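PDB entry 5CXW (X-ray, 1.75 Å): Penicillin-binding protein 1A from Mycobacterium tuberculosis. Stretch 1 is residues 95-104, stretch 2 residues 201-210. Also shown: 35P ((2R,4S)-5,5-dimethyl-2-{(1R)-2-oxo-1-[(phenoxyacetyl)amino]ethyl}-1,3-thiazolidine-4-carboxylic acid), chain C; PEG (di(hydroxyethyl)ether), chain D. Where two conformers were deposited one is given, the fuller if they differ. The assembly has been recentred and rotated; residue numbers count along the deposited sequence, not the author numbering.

Stretch 1, residues 95-104: TGSSFKVFAL
Stretch 2 201-210: GIVLGQYQTR

The carbonyl of G205 anchors the contact, accepting two backbone hydrogen bonds: T95 N to G205 O at 2.9 Å (132° at the hydrogen) and G96 N to G205 O at 3.2 Å (153°). Two CA-H...O contacts tie G96 to L204 and G205 to G96, G96 CA to L204 O and G205 CA to G96 O, both 3.2 Å; the G96 and G205 CA atoms lie 3.9 Å apart. K100 lies nearest V203 (CA to CA 5.4 Å), so the register runs in opposite senses. Both glycines have positive phi (G96 56/-143, G205 64/35). A CB on G205 would clash, lying 2.0 Å from G96 O and 2.5 Å from T95 OG1. One water joins T95 OG1 (2.8 Å), T209 OG1 (2.8 Å) and Y207 O (2.7 Å), donating to the last.

S97 and S98 begin a 3-10 turn that leads into helix; 201-203 ends another. S97 (m) points away from stretch 2; its OG is bonded to 35P C6 at 1.3 Å, the covalent acyl link expected of a penicillin-binding protein.

Side-chain packing extends the contact. F99 (chi1 -139°, chi2 71°) points toward stretch 2, CE2 3.8 Å from I202 CG1 (I202 tt) and CB 3.7 Å from G205 CA. In the helix that follows, A103 CB meets V203 CG2 (V203 p) at 3.7 Å, while extended K100 (mttt) places CE 3.9 Å from L204 CD2 (L204 mt). T95 (p) sets CG2 3.7 Å from T209 CB (T209 m).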

# COMPACT_ATOMS: atom_id res chain seq x y z
N THR A 95 -3.22 -1.58 -8.57
CA THR A 95 -3.25 -2.06 -7.17
C THR A 95 -4.31 -3.10 -6.85
O THR A 95 -4.28 -3.73 -5.74
CB THR A 95 -3.47 -0.85 -6.23
OG1 THR A 95 -4.64 -0.16 -6.66
CG2 THR A 95 -2.28 0.05 -6.30
N GLY A 96 -5.28 -3.27 -7.78
CA GLY A 96 -6.35 -4.19 -7.56
C GLY A 96 -7.07 -3.85 -6.26
O GLY A 96 -7.21 -2.68 -5.91
N SER A 97 -7.49 -4.90 -5.55
CA SER A 97 -8.36 -4.75 -4.39
C SER A 97 -7.70 -4.07 -3.22
O SER A 97 -8.41 -3.72 -2.26
CB SER A 97 -8.86 -6.08 -3.93
OG SER A 97 -9.70 -6.69 -4.94
N SER A 98 -6.39 -3.83 -3.25
CA SER A 98 -5.76 -3.11 -2.15
C SER A 98 -6.26 -1.66 -2.12
O SER A 98 -6.13 -0.98 -1.09
CB SER A 98 -4.24 -3.20 -2.20
OG SER A 98 -3.68 -2.59 -3.34
N PHE A 99 -6.84 -1.20 -3.23
CA PHE A 99 -7.33 0.16 -3.30
C PHE A 99 -8.72 0.30 -2.64
O PHE A 99 -9.17 1.45 -2.36
CB PHE A 99 -7.42 0.63 -4.74
CG PHE A 99 -6.95 2.06 -4.91
CD1 PHE A 99 -5.62 2.34 -4.78
CD2 PHE A 99 -7.83 3.09 -5.15
CE1 PHE A 99 -5.15 3.61 -4.88
CE2 PHE A 99 -7.34 4.39 -5.29
CZ PHE A 99 -6.02 4.64 -5.14
N LYS A 100 -9.39 -0.83 -2.31
CA LYS A 100 -10.72 -0.76 -1.74
C LYS A 100 -10.77 0.02 -0.42
O LYS A 100 -11.83 0.55 -0.04
CB LYS A 100 -11.32 -2.17 -1.48
CG LYS A 100 -11.68 -2.90 -2.74
CD LYS A 100 -12.17 -4.31 -2.51
CE LYS A 100 -12.42 -4.94 -3.85
NZ LYS A 100 -12.71 -6.32 -3.68
N VAL A 101 -9.67 -0.01 0.32
CA VAL A 101 -9.61 0.65 1.64
C VAL A 101 -9.91 2.11 1.48
O VAL A 101 -10.46 2.72 2.39
CB VAL A 101 -8.28 0.42 2.42
CG1 VAL A 101 -8.00 -1.04 2.56
CG2 VAL A 101 -7.13 1.19 1.80
N PHE A 102 -9.60 2.70 0.32
CA PHE A 102 -9.88 4.14 0.15
C PHE A 102 -11.35 4.41 -0.09
O PHE A 102 -11.84 5.48 0.28
CB PHE A 102 -8.97 4.75 -0.94
CG PHE A 102 -7.54 4.50 -0.64
CD1 PHE A 102 -7.00 4.95 0.56
CD2 PHE A 102 -6.74 3.77 -1.48
CE1 PHE A 102 -5.68 4.67 0.91
CE2 PHE A 102 -5.41 3.50 -1.13
CZ PHE A 102 -4.89 3.94 0.07
N ALA A 103 -12.05 3.46 -0.72
CA ALA A 103 -13.51 3.55 -0.77
C ALA A 103 -14.11 3.47 0.61
O ALA A 103 -15.09 4.12 0.96
CB ALA A 103 -14.12 2.52 -1.68
N LEU A 104 -13.53 2.64 1.46
CA LEU A 104 -14.03 2.54 2.84
C LEU A 104 -13.76 3.80 3.65
O LEU A 104 -14.65 4.30 4.37
CB LEU A 104 -13.42 1.32 3.50
CG LEU A 104 -13.93 1.00 4.90
CD1 LEU A 104 -15.43 0.86 5.02
CD2 LEU A 104 -13.26 -0.25 5.43
N GLY A 201 -13.60 2.14 -12.29
CA GLY A 201 -12.55 1.15 -12.00
C GLY A 201 -11.57 1.48 -10.88
O GLY A 201 -10.82 0.62 -10.45
N ILE A 202 -11.60 2.73 -10.44
CA ILE A 202 -10.74 3.18 -9.36
C ILE A 202 -10.90 2.24 -8.16
O ILE A 202 -9.91 1.97 -7.49
CB ILE A 202 -10.98 4.63 -8.98
CG1 ILE A 202 -9.92 5.07 -7.93
CG2 ILE A 202 -12.42 4.88 -8.44
CD1 ILE A 202 -9.84 6.54 -7.68
N VAL A 203 -12.12 1.83 -7.83
CA VAL A 203 -12.32 1.05 -6.60
C VAL A 203 -11.70 -0.34 -6.68
O VAL A 203 -11.42 -0.96 -5.65
CB VAL A 203 -13.83 0.98 -6.18
CG1 VAL A 203 -14.69 0.16 -7.19
CG2 VAL A 203 -14.00 0.46 -4.76
N LEU A 204 -11.51 -0.83 -7.89
CA LEU A 204 -10.83 -2.07 -8.13
C LEU A 204 -9.37 -1.89 -8.49
O LEU A 204 -8.76 -2.81 -9.09
CB LEU A 204 -11.58 -2.85 -9.17
CG LEU A 204 -13.08 -3.12 -8.83
CD1 LEU A 204 -13.76 -3.91 -9.93
CD2 LEU A 204 -13.27 -3.77 -7.49
N GLY A 205 -8.80 -0.74 -8.14
CA GLY A 205 -7.41 -0.49 -8.26
C GLY A 205 -6.88 -0.49 -9.67
O GLY A 205 -5.75 -0.95 -9.88
N GLN A 206 -7.66 -0.01 -10.63
CA GLN A 206 -7.30 -0.06 -12.02
C GLN A 206 -6.33 1.07 -12.45
O GLN A 206 -5.67 0.92 -13.47
CB GLN A 206 -8.54 -0.13 -12.93
CG GLN A 206 -9.50 -1.29 -12.58
CD GLN A 206 -9.39 -2.52 -13.48
OE1 GLN A 206 -8.31 -2.87 -13.99
NE2 GLN A 206 -10.53 -3.23 -13.67
N TYR A 207 -6.21 2.13 -11.65
CA TYR A 207 -5.27 3.19 -11.91
C TYR A 207 -3.90 2.84 -11.43
O TYR A 207 -3.72 2.00 -10.58
CB TYR A 207 -5.76 4.54 -11.30
CG TYR A 207 -6.90 5.09 -12.07
CD1 TYR A 207 -6.72 5.89 -13.17
CD2 TYR A 207 -8.19 4.79 -11.71
CE1 TYR A 207 -7.76 6.31 -13.94
CE2 TYR A 207 -9.26 5.20 -12.48
CZ TYR A 207 -9.04 6.01 -13.58
OH TYR A 207 -10.13 6.42 -14.30
N GLN A 208 -2.87 3.51 -11.99
CA GLN A 208 -1.50 3.29 -11.59
C GLN A 208 -1.17 4.04 -10.35
O GLN A 208 -1.46 5.24 -10.22
CB GLN A 208 -0.55 3.74 -12.70
CG GLN A 208 -0.61 2.84 -13.91
CD GLN A 208 0.46 3.21 -14.92
OE1 GLN A 208 1.29 4.12 -14.72
NE2 GLN A 208 0.48 2.48 -16.01
N THR A 209 -0.54 3.34 -9.40
CA THR A 209 -0.07 3.88 -8.16
C THR A 209 1.30 3.23 -7.87
O THR A 209 1.60 2.14 -8.37
CB THR A 209 -1.07 3.46 -7.06
OG1 THR A 209 -2.33 4.03 -7.38
CG2 THR A 209 -0.70 3.91 -5.61
N ARG A 210 2.13 3.87 -7.06
CA ARG A 210 3.45 3.26 -6.74
C ARG A 210 3.34 2.50 -5.42
O ARG A 210 2.55 2.84 -4.54
CB ARG A 210 4.50 4.34 -6.59
CG ARG A 210 4.66 5.27 -7.79
CD ARG A 210 5.63 6.42 -7.51
NE ARG A 210 5.01 7.36 -6.57
CZ ARG A 210 5.62 8.38 -5.96
NH1 ARG A 210 6.88 8.67 -6.22
NH2 ARG A 210 4.91 9.18 -5.16
C24 35P C . -10.71 -11.51 -12.74
C23 35P C . -10.32 -12.32 -13.81
C22 35P C . -9.06 -12.85 -13.85
C21 35P C . -8.14 -12.62 -12.84
C20 35P C . -8.50 -11.83 -11.76
C19 35P C . -9.80 -11.28 -11.71
O1 35P C . -10.23 -10.50 -10.66
C2 35P C . -9.45 -10.44 -9.47
C3 35P C . -10.25 -9.79 -8.39
O18 35P C . -11.47 -9.84 -8.41
N4 35P C . -9.53 -9.21 -7.45
C5 35P C . -10.14 -8.58 -6.29
C6 35P C . -9.20 -7.57 -5.78
O17 35P C . -7.97 -7.54 -6.02
C8 35P C . -10.47 -9.58 -5.09
N7 35P C . -9.32 -9.40 -4.25
S11 35P C . -10.54 -11.26 -5.40
C10 35P C . -9.10 -11.74 -4.58
C12 35P C . -8.30 -12.74 -5.42
C15 35P C . -9.35 -12.40 -3.24
C9 35P C . -8.32 -10.43 -4.44
C13 35P C . -7.28 -10.29 -3.38
O14 35P C . -7.64 -9.73 -2.30
O16 35P C . -6.12 -10.69 -3.65
O2 PEG D . -1.95 -2.52 -16.82
C3 PEG D . -1.21 -1.39 -17.27
C4 PEG D . -0.93 -0.51 -16.08
O4 PEG D . -1.85 0.56 -16.12
O HOH W 1 -4.45 2.29 -7.98